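Local coordinates for variant surface glycoprotein MITat 1.13 (Trypanosoma brucei, PDB 6Z8H) that probably forms, as a GPI-anchored glycoprotein, part of the dense coat on the parasite surface that lets the trypanosome evade the host's immune response by antigenic variation, at residues Glu135-Phe140 against Asn219-Leu224; His194-Ala199 against Gly225-Gly230; Ala199-Gly204 against Thr214-Asn219; Lys233-Thr238 against Asn245-His250. One frame throughout, in Å; residues are numbered along the deposited sequence.

Contact 1. Residues Glu135-Phe140 against Asn219-Leu224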
# COMPACT_ATOMS: atom_id res chain seq x y z
N GLU A 135 1.48 37.48 -11.88
CA GLU A 135 0.97 38.51 -12.78
C GLU A 135 2.09 39.06 -13.64
O GLU A 135 3.28 38.93 -13.34
CB GLU A 135 0.21 39.62 -12.02
CG GLU A 135 0.98 40.22 -10.89
CD GLU A 135 0.10 41.04 -9.92
OE1 GLU A 135 -1.09 41.34 -10.22
OE2 GLU A 135 0.62 41.37 -8.84
N ALA A 136 1.68 39.70 -14.73
CA ALA A 136 2.54 40.54 -15.56
C ALA A 136 2.01 41.95 -15.43
O ALA A 136 0.84 42.18 -15.68
CB ALA A 136 2.46 40.10 -17.01
N LYS A 137 2.87 42.88 -15.03
CA LYS A 137 2.44 44.27 -14.85
C LYS A 137 3.32 45.17 -15.71
O LYS A 137 4.52 45.30 -15.44
CB LYS A 137 2.50 44.67 -13.38
CG LYS A 137 1.88 46.03 -13.08
CD LYS A 137 1.75 46.25 -11.56
CE LYS A 137 2.52 47.50 -11.15
NZ LYS A 137 1.71 48.35 -10.25
N ILE A 138 2.73 45.73 -16.75
CA ILE A 138 3.39 46.72 -17.59
C ILE A 138 3.12 48.10 -17.04
O ILE A 138 1.96 48.47 -16.79
CB ILE A 138 2.90 46.61 -19.04
CG1 ILE A 138 3.29 45.27 -19.64
CG2 ILE A 138 3.42 47.81 -19.87
CD1 ILE A 138 2.53 44.93 -20.91
N GLU A 139 4.19 48.88 -16.85
CA GLU A 139 4.10 50.30 -16.56
C GLU A 139 4.79 51.02 -17.70
O GLU A 139 6.01 50.93 -17.86
CB GLU A 139 4.77 50.63 -15.23
CG GLU A 139 4.35 49.74 -14.07
CD GLU A 139 5.18 50.02 -12.84
OE1 GLU A 139 6.11 50.84 -12.94
OE2 GLU A 139 4.88 49.43 -11.78
N PHE A 140 4.02 51.72 -18.52
CA PHE A 140 4.58 52.30 -19.74
C PHE A 140 5.61 53.40 -19.51
O PHE A 140 6.35 53.71 -20.44
CB PHE A 140 3.44 52.74 -20.64
CG PHE A 140 2.84 51.62 -21.45
CD1 PHE A 140 3.52 51.09 -22.54
CD2 PHE A 140 1.61 51.09 -21.11
CE1 PHE A 140 2.98 50.08 -23.29
CE2 PHE A 140 1.06 50.08 -21.85
CZ PHE A 140 1.75 49.56 -22.94
N ASN A 219 1.43 56.90 -19.25
CA ASN A 219 1.45 56.66 -17.82
C ASN A 219 0.67 55.41 -17.44
O ASN A 219 0.49 55.16 -16.25
CB ASN A 219 0.88 57.86 -17.06
CG ASN A 219 1.67 59.12 -17.32
OD1 ASN A 219 2.70 59.36 -16.70
ND2 ASN A 219 1.19 59.92 -18.26
N THR A 220 0.15 54.67 -18.41
CA THR A 220 -0.79 53.58 -18.14
C THR A 220 -0.12 52.35 -17.49
O THR A 220 1.00 51.98 -17.83
CB THR A 220 -1.50 53.18 -19.45
OG1 THR A 220 -2.34 54.26 -19.91
CG2 THR A 220 -2.38 51.93 -19.27
N HIS A 221 -0.79 51.81 -16.47
CA HIS A 221 -0.42 50.53 -15.88
C HIS A 221 -1.42 49.47 -16.33
O HIS A 221 -2.63 49.62 -16.13
CB HIS A 221 -0.37 50.58 -14.35
CG HIS A 221 0.76 51.40 -13.81
ND1 HIS A 221 1.17 51.34 -12.49
CD2 HIS A 221 1.56 52.32 -14.40
CE1 HIS A 221 2.17 52.18 -12.30
NE2 HIS A 221 2.43 52.78 -13.45
N LEU A 222 -0.91 48.38 -16.90
CA LEU A 222 -1.74 47.27 -17.37
C LEU A 222 -1.23 46.02 -16.67
O LEU A 222 -0.06 45.68 -16.83
CB LEU A 222 -1.60 47.07 -18.87
CG LEU A 222 -2.33 45.94 -19.60
CD1 LEU A 222 -3.82 46.00 -19.41
CD2 LEU A 222 -1.98 46.01 -21.09
N THR A 223 -2.10 45.38 -15.90
CA THR A 223 -1.72 44.22 -15.07
C THR A 223 -2.62 43.06 -15.44
O THR A 223 -3.82 43.21 -15.43
CB THR A 223 -1.82 44.43 -13.57
OG1 THR A 223 -1.26 45.68 -13.21
CG2 THR A 223 -1.16 43.32 -12.79
N LEU A 224 -2.04 41.94 -15.84
CA LEU A 224 -2.76 40.71 -16.13
C LEU A 224 -2.21 39.58 -15.26
O LEU A 224 -1.00 39.38 -15.21
CB LEU A 224 -2.62 40.35 -17.60
CG LEU A 224 -3.01 41.51 -18.54
CD1 LEU A 224 -2.80 41.13 -19.98
CD2 LEU A 224 -4.46 41.86 -18.31
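Five backbone hydrogen bonds join strand 135-139 to the start of strand 221-229 in antiparallel register. A136 and L224 form one hydrogen-bonded pair and I138 and L222 the next; A136 N to L224 O is short and nearly straight (2.7 Å, 171°). Beyond the strand end, F140 N still reaches T220 O at 3.1 Å, and the same oxygen lies at the edge of the F140 ring. I138 CG2 sits over one face of that ring.

On the face bearing K137, E139, T223 and H221, E139 lies flat over H221. The carboxylate is almost parallel to the imidazole, 2° between planes, and E139 CG stands over the ring centre in a CH-pi contact, 3.6 Å from the H221 centroid. E139 OE2 is salt-bridged to R153, which also holds the carboxylate and probably neutralises it in part. K137, its CG anti to the backbone N, runs obliquely past T223, with K137 CG 3.2 Å from T223 OG1, and ends with NZ 3.8 Å from H221 ND1.

The other face, with A136, I138, L222 and L224, is apolar and packs on I138, L222 and L224 of the second subunit.

Chemically the pairing is two-sided: on the polar face E139 would favour and K137 oppose a charge on H221, effects that may largely cancel and leave that charge undecided, while the other face supplies apolar side chains to the dimer interface.

Contact 2. Residues His194-Ala199 against Gly225-Gly230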
# COMPACT_ATOMS: atom_id res chain seq x y z
N HIS A 194 -11.78 26.37 -11.95
CA HIS A 194 -11.68 27.42 -12.96
C HIS A 194 -10.40 28.20 -12.75
O HIS A 194 -9.98 28.44 -11.61
CB HIS A 194 -12.88 28.37 -12.90
CG HIS A 194 -14.17 27.72 -13.29
ND1 HIS A 194 -14.93 27.01 -12.39
CD2 HIS A 194 -14.82 27.65 -14.47
CE1 HIS A 194 -16.00 26.53 -13.00
NE2 HIS A 194 -15.96 26.92 -14.26
N GLY A 195 -9.84 28.66 -13.85
CA GLY A 195 -8.77 29.63 -13.84
C GLY A 195 -9.37 30.97 -14.24
O GLY A 195 -10.31 31.01 -15.03
N HIS A 196 -8.83 32.06 -13.70
CA HIS A 196 -9.38 33.40 -13.88
C HIS A 196 -8.31 34.31 -14.44
O HIS A 196 -7.21 34.42 -13.88
CB HIS A 196 -9.87 33.95 -12.54
CG HIS A 196 -10.84 33.04 -11.86
ND1 HIS A 196 -12.00 32.62 -12.46
CD2 HIS A 196 -10.83 32.48 -10.63
CE1 HIS A 196 -12.66 31.82 -11.63
NE2 HIS A 196 -11.96 31.71 -10.51
N LEU A 197 -8.67 35.02 -15.49
CA LEU A 197 -7.82 36.06 -16.03
C LEU A 197 -8.19 37.33 -15.27
O LEU A 197 -9.32 37.83 -15.41
CB LEU A 197 -8.09 36.20 -17.51
CG LEU A 197 -7.52 37.46 -18.17
CD1 LEU A 197 -6.02 37.59 -17.94
CD2 LEU A 197 -7.84 37.45 -19.66
N ASP A 198 -7.32 37.75 -14.34
CA ASP A 198 -7.50 38.99 -13.59
C ASP A 198 -6.84 40.13 -14.35
O ASP A 198 -5.73 39.99 -14.88
CB ASP A 198 -6.87 38.89 -12.19
CG ASP A 198 -7.59 37.91 -11.28
OD1 ASP A 198 -8.85 37.80 -11.36
OD2 ASP A 198 -6.89 37.25 -10.49
N ALA A 199 -7.55 41.27 -14.43
CA ALA A 199 -7.05 42.39 -15.20
C ALA A 199 -7.23 43.68 -14.43
O ALA A 199 -8.20 43.85 -13.69
CB ALA A 199 -7.77 42.48 -16.55
N GLY A 225 -3.11 38.90 -14.54
CA GLY A 225 -2.72 37.85 -13.63
C GLY A 225 -3.62 36.64 -13.79
O GLY A 225 -4.67 36.68 -14.45
N LEU A 226 -3.19 35.55 -13.17
CA LEU A 226 -3.91 34.29 -13.18
C LEU A 226 -4.17 33.81 -11.76
O LEU A 226 -3.24 33.69 -10.96
CB LEU A 226 -3.12 33.23 -13.95
CG LEU A 226 -3.66 31.79 -13.92
CD1 LEU A 226 -5.05 31.76 -14.47
CD2 LEU A 226 -2.73 30.89 -14.72
N THR A 227 -5.43 33.63 -11.44
CA THR A 227 -5.82 33.01 -10.17
C THR A 227 -6.75 31.85 -10.44
O THR A 227 -7.15 31.59 -11.58
CB THR A 227 -6.46 34.02 -9.20
OG1 THR A 227 -7.52 34.68 -9.89
CG2 THR A 227 -5.44 35.00 -8.65
N PHE A 228 -7.11 31.14 -9.38
CA PHE A 228 -7.91 29.93 -9.48
C PHE A 228 -8.95 29.95 -8.37
O PHE A 228 -8.70 30.50 -7.29
CB PHE A 228 -7.07 28.65 -9.34
CG PHE A 228 -6.08 28.44 -10.44
CD1 PHE A 228 -6.48 27.92 -11.66
CD2 PHE A 228 -4.75 28.73 -10.25
CE1 PHE A 228 -5.58 27.72 -12.69
CE2 PHE A 228 -3.83 28.51 -11.28
CZ PHE A 228 -4.25 28.01 -12.50
N SER A 229 -10.09 29.30 -8.61
CA SER A 229 -11.10 29.14 -7.58
C SER A 229 -12.04 27.99 -7.96
O SER A 229 -11.86 27.32 -8.97
CB SER A 229 -11.88 30.45 -7.33
OG SER A 229 -12.99 30.61 -8.22
N GLY A 230 -13.04 27.78 -7.11
CA GLY A 230 -14.05 26.76 -7.27
C GLY A 230 -15.30 27.20 -8.00
O GLY A 230 -16.26 26.43 -8.06
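The strands 194-199 and 225-229 run antiparallel but twisted, 147° between their directions, and are bonded through the pairs H194-S229, H196-T227 and D198-G225. Two of these bonds leave the carbonyl plane: H196 N approaches T227 O at 2.7 Å from above it, and D198 N does likewise at G225 O.

The face carrying H196, D198, T227 and S229 is polar. H196, with CG beside its backbone N (chi1 -54°), reaches diagonally across to the neighbouring strand, past its own pair T227, so that NE2 meets S229 OG at 2.7 Å, the hydroxyl lying at the ring edge. ND1 of the same ring bonds S251, so both nitrogens are engaged. D198 crosses T227 at about a right angle, and T227 OG1 donates to D198 OD2 (2.7 Å) from above the carboxylate plane.

On the reverse face, F228 CD1 comes within 3.6 Å of G195 CA, where the glycine lets the ring lie close to the backbone. L197 and L226 on this face reach L157 and G158 of the second subunit.

Bonds at both nitrogens fix the rotation of the H196 ring, while the hydroxyl of T227 would partly offset the negative charge on D198.

Contact 3. Residues Ala199-Gly204 against Thr214-Asn219; sequences ATCASG and TAVEAN
This is a contact between a strand end and a loop: residues 201-204, where strand 194-202 runs out, meet 214-219 of the segment leading back to strand 221-229. It is irregular, with two hydrogen bonds, both involving a side chain.

S203 holds its OG between the backbone N and the carbonyl carbon (chi1 49°), and from there the hydroxyl donates to T214 O at 2.7 Å, coming from above the carbonyl plane. T214 CB and CG2 crowd alongside S203 OG.

The E217 side chain folds back at chi2 (87°), bringing its carboxylate over the backbone of G204. G204 N donates to E217 OE2 at 2.7 Å, bent to 130° and above the carboxylate plane. N219 holds both oxygens: its ND2 bonds the syn lone pair of E217 OE1 at 3.1 Å, and N219 N bonds E217 OE2 weakly, so that OE2 is shared with G204 N. G204 has a positive phi that suits glycine, and G204 O lies 3.2 Å from N219 CB.

Farther back, C201 SG, disulfide-bonded to C211, touches V216 CG2 at 3.9 Å. V216 also packs on F140 of the second subunit.

The arrangement is that of a long connection between adjacent antiparallel strands, pinned back to the end of strand 194-202 by the disulfide and tied further by the bonds of S203 and E217.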
# COMPACT_ATOMS: atom_id res chain seq x y z
N ALA A 199 -7.55 41.27 -14.43
CA ALA A 199 -7.05 42.39 -15.20
C ALA A 199 -7.23 43.68 -14.43
O ALA A 199 -8.20 43.85 -13.69
CB ALA A 199 -7.77 42.48 -16.55
N THR A 200 -6.22 44.55 -14.55
CA THR A 200 -6.26 45.91 -14.02
C THR A 200 -5.62 46.84 -15.04
O THR A 200 -4.51 46.57 -15.50
CB THR A 200 -5.45 46.02 -12.71
OG1 THR A 200 -5.82 44.95 -11.82
CG2 THR A 200 -5.65 47.37 -12.03
N CYS A 201 -6.31 47.94 -15.37
CA CYS A 201 -5.79 48.95 -16.28
C CYS A 201 -5.93 50.33 -15.67
O CYS A 201 -6.81 50.64 -14.86
CB CYS A 201 -6.43 48.85 -17.67
SG CYS A 201 -5.71 49.92 -18.98
N ALA A 202 -5.01 51.17 -16.05
CA ALA A 202 -5.09 52.50 -15.47
C ALA A 202 -4.36 53.40 -16.44
O ALA A 202 -3.16 53.21 -16.63
CB ALA A 202 -4.41 52.53 -14.11
N SER A 203 -5.09 54.33 -17.03
CA SER A 203 -4.55 55.29 -17.98
C SER A 203 -4.61 56.67 -17.35
O SER A 203 -5.35 56.89 -16.39
CB SER A 203 -5.36 55.22 -19.27
OG SER A 203 -6.75 55.29 -18.97
N GLY A 204 -3.77 57.56 -17.87
CA GLY A 204 -3.67 58.91 -17.35
C GLY A 204 -2.57 59.06 -16.31
O GLY A 204 -2.04 58.08 -15.77
N THR A 214 -10.52 56.61 -20.73
CA THR A 214 -9.27 57.23 -21.24
C THR A 214 -8.43 56.20 -22.01
O THR A 214 -8.03 55.22 -21.40
CB THR A 214 -8.47 57.77 -20.06
OG1 THR A 214 -9.26 58.78 -19.44
CG2 THR A 214 -7.14 58.33 -20.49
N ALA A 215 -8.03 56.42 -23.26
CA ALA A 215 -7.26 55.40 -24.00
C ALA A 215 -5.89 55.18 -23.31
O ALA A 215 -5.34 56.07 -22.74
CB ALA A 215 -7.11 55.74 -25.46
N VAL A 216 -5.41 53.95 -23.31
CA VAL A 216 -4.08 53.56 -22.86
C VAL A 216 -3.06 54.55 -23.38
O VAL A 216 -2.98 54.82 -24.59
CB VAL A 216 -3.77 52.13 -23.31
CG1 VAL A 216 -2.30 51.80 -23.06
CG2 VAL A 216 -4.68 51.11 -22.60
N GLU A 217 -2.26 55.10 -22.47
CA GLU A 217 -1.29 56.13 -22.81
C GLU A 217 0.00 55.87 -22.04
O GLU A 217 0.24 54.78 -21.53
CB GLU A 217 -1.92 57.51 -22.58
CG GLU A 217 -2.45 57.75 -21.19
CD GLU A 217 -1.40 58.27 -20.23
OE1 GLU A 217 -0.58 59.12 -20.64
OE2 GLU A 217 -1.37 57.78 -19.08
N ALA A 218 0.88 56.88 -21.99
CA ALA A 218 2.25 56.66 -21.56
C ALA A 218 2.38 56.44 -20.06
O ALA A 218 3.36 55.81 -19.64
CB ALA A 218 3.11 57.86 -21.98
N ASN A 219 1.43 56.90 -19.25
CA ASN A 219 1.45 56.66 -17.82
C ASN A 219 0.67 55.41 -17.44
O ASN A 219 0.49 55.16 -16.25
CB ASN A 219 0.88 57.86 -17.06
CG ASN A 219 1.67 59.12 -17.32
OD1 ASN A 219 2.70 59.36 -16.70
ND2 ASN A 219 1.19 59.92 -18.26

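Contact 4. Residues Lys233-Thr238 against Asn245-His250; sequences KDESAT and NKRAIH
E235 N donates to A248 O at 2.8 Å, nearly along the C=O axis and fairly straight (160°). In the reverse direction, the extended E235 side chain reaches the strand, where OE1 takes a weak bond from A248 N at 3.4 Å, so one residue touches both polar backbone groups of A248. The methyl of A248 lies against the K233 chain, CB to CB 3.9 Å. R247 and E235 cross at about a right angle through their aliphatic parts, with E235 CB 4.0 Å from R247 CB; their charged ends merely lie near each other.

The next shell sets these groups in place. D234 OD1 accepts from S236 N in an Asx turn and, on its syn lone pair, from S236 OG at 2.6 Å, holding the chain that presents E235 at the N-cap position. R247 bends at chi2 (-67°), and its NH1 bonds K246 O at 2.8 Å with that oxygen in the guanidinium plane, while N245 CB lies over one guanidinium face.

The turn 233-235 thus packs across strand 247-253, at the edge of the sheet within this chain, and helix 236-239 begins just beyond it. That strand is backbone-bonded to strand 194-202, and H250 ND1 bonds K149 of the second subunit.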
# COMPACT_ATOMS: atom_id res chain seq x y z
N LYS A 233 -16.17 32.87 -12.89
CA LYS A 233 -16.27 34.31 -12.62
C LYS A 233 -16.24 35.11 -13.92
O LYS A 233 -15.47 34.82 -14.84
CB LYS A 233 -15.12 34.81 -11.71
CG LYS A 233 -15.16 34.26 -10.27
CD LYS A 233 -13.78 34.23 -9.58
CE LYS A 233 -13.47 35.49 -8.80
NZ LYS A 233 -12.26 35.36 -7.94
N ASP A 234 -17.07 36.15 -13.97
CA ASP A 234 -16.99 37.15 -15.03
C ASP A 234 -17.42 38.47 -14.40
O ASP A 234 -18.62 38.71 -14.25
CB ASP A 234 -17.88 36.77 -16.20
CG ASP A 234 -17.68 37.68 -17.39
OD1 ASP A 234 -17.18 38.80 -17.20
OD2 ASP A 234 -18.03 37.29 -18.52
N GLU A 235 -16.49 39.35 -14.03
CA GLU A 235 -16.82 40.61 -13.34
C GLU A 235 -16.59 41.77 -14.31
O GLU A 235 -16.37 42.90 -13.82
CB GLU A 235 -15.98 40.77 -12.07
CG GLU A 235 -16.46 39.91 -10.91
CD GLU A 235 -15.51 39.85 -9.73
OE1 GLU A 235 -14.37 39.38 -9.92
OE2 GLU A 235 -15.91 40.28 -8.63
N SER A 236 -16.63 41.51 -15.62
CA SER A 236 -16.40 42.59 -16.57
C SER A 236 -17.43 43.71 -16.45
O SER A 236 -17.12 44.88 -16.72
CB SER A 236 -16.36 41.99 -17.98
OG SER A 236 -17.47 41.16 -18.21
N ALA A 237 -18.66 43.38 -16.00
CA ALA A 237 -19.71 44.39 -15.94
C ALA A 237 -19.29 45.57 -15.06
O ALA A 237 -19.47 46.73 -15.44
CB ALA A 237 -20.99 43.74 -15.41
N THR A 238 -18.76 45.28 -13.87
CA THR A 238 -18.25 46.35 -13.02
C THR A 238 -16.89 46.84 -13.50
O THR A 238 -16.58 48.03 -13.41
CB THR A 238 -18.17 45.87 -11.56
OG1 THR A 238 -17.74 44.50 -11.53
CG2 THR A 238 -19.52 45.99 -10.89
N ASN A 245 -9.70 48.71 -10.86
CA ASN A 245 -9.89 47.72 -9.82
C ASN A 245 -9.60 46.36 -10.43
O ASN A 245 -9.99 46.06 -11.57
CB ASN A 245 -11.30 47.75 -9.25
CG ASN A 245 -11.73 49.14 -8.86
OD1 ASN A 245 -11.55 49.58 -7.71
ND2 ASN A 245 -12.30 49.85 -9.81
N LYS A 246 -8.87 45.56 -9.69
CA LYS A 246 -8.51 44.23 -10.15
C LYS A 246 -9.76 43.36 -10.15
O LYS A 246 -10.42 43.20 -9.11
CB LYS A 246 -7.43 43.67 -9.25
CG LYS A 246 -6.88 42.35 -9.76
CD LYS A 246 -5.75 41.84 -8.88
CE LYS A 246 -6.18 41.63 -7.44
NZ LYS A 246 -5.13 40.93 -6.62
N ARG A 247 -10.12 42.83 -11.32
CA ARG A 247 -11.29 41.96 -11.42
C ARG A 247 -11.01 40.77 -12.34
O ARG A 247 -10.20 40.86 -13.27
CB ARG A 247 -12.51 42.71 -11.95
CG ARG A 247 -12.94 43.88 -11.07
CD ARG A 247 -13.46 43.38 -9.76
NE ARG A 247 -14.07 44.39 -8.89
CZ ARG A 247 -13.45 45.00 -7.89
NH1 ARG A 247 -12.15 44.84 -7.69
NH2 ARG A 247 -14.13 45.84 -7.11
N ALA A 248 -11.72 39.68 -12.08
CA ALA A 248 -11.64 38.49 -12.92
C ALA A 248 -12.56 38.69 -14.12
O ALA A 248 -13.79 38.66 -13.98
CB ALA A 248 -12.06 37.25 -12.12
N ILE A 249 -11.97 38.95 -15.29
CA ILE A 249 -12.76 39.32 -16.47
C ILE A 249 -13.04 38.16 -17.41
O ILE A 249 -13.80 38.33 -18.37
CB ILE A 249 -12.11 40.48 -17.24
CG1 ILE A 249 -10.78 40.06 -17.87
CG2 ILE A 249 -11.90 41.69 -16.32
CD1 ILE A 249 -10.19 41.15 -18.79
N HIS A 250 -12.45 36.99 -17.18
CA HIS A 250 -12.80 35.80 -17.94
C HIS A 250 -12.37 34.59 -17.13
O HIS A 250 -11.40 34.65 -16.36
CB HIS A 250 -12.12 35.75 -19.32
CG HIS A 250 -12.68 34.69 -20.23
ND1 HIS A 250 -13.78 34.91 -21.04
CD2 HIS A 250 -12.31 33.41 -20.44
CE1 HIS A 250 -14.07 33.80 -21.69
NE2 HIS A 250 -13.18 32.88 -21.37

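Overall arrangement
All four contacts belong to one antiparallel sheet or its connections, far from the centre of the chain. Strand 221-229 lies between 135-139 and 194-202: contact 1 uses its first half and contact 2 its second, their centres about 17 Å apart. Along the chain their segments alternate; contact 3, in the connection from 194-202 to 221-229, falls between the two segments of each, sharing N219 with contact 1 (centres about 8 Å apart) and A199 with contact 2. Contact 4 comes after all of them; its strand 247-253 flanks 194-202, and its centre is about 10 Å from that of contact 2. The sheet that pairs these strands also presents a face to the second subunit.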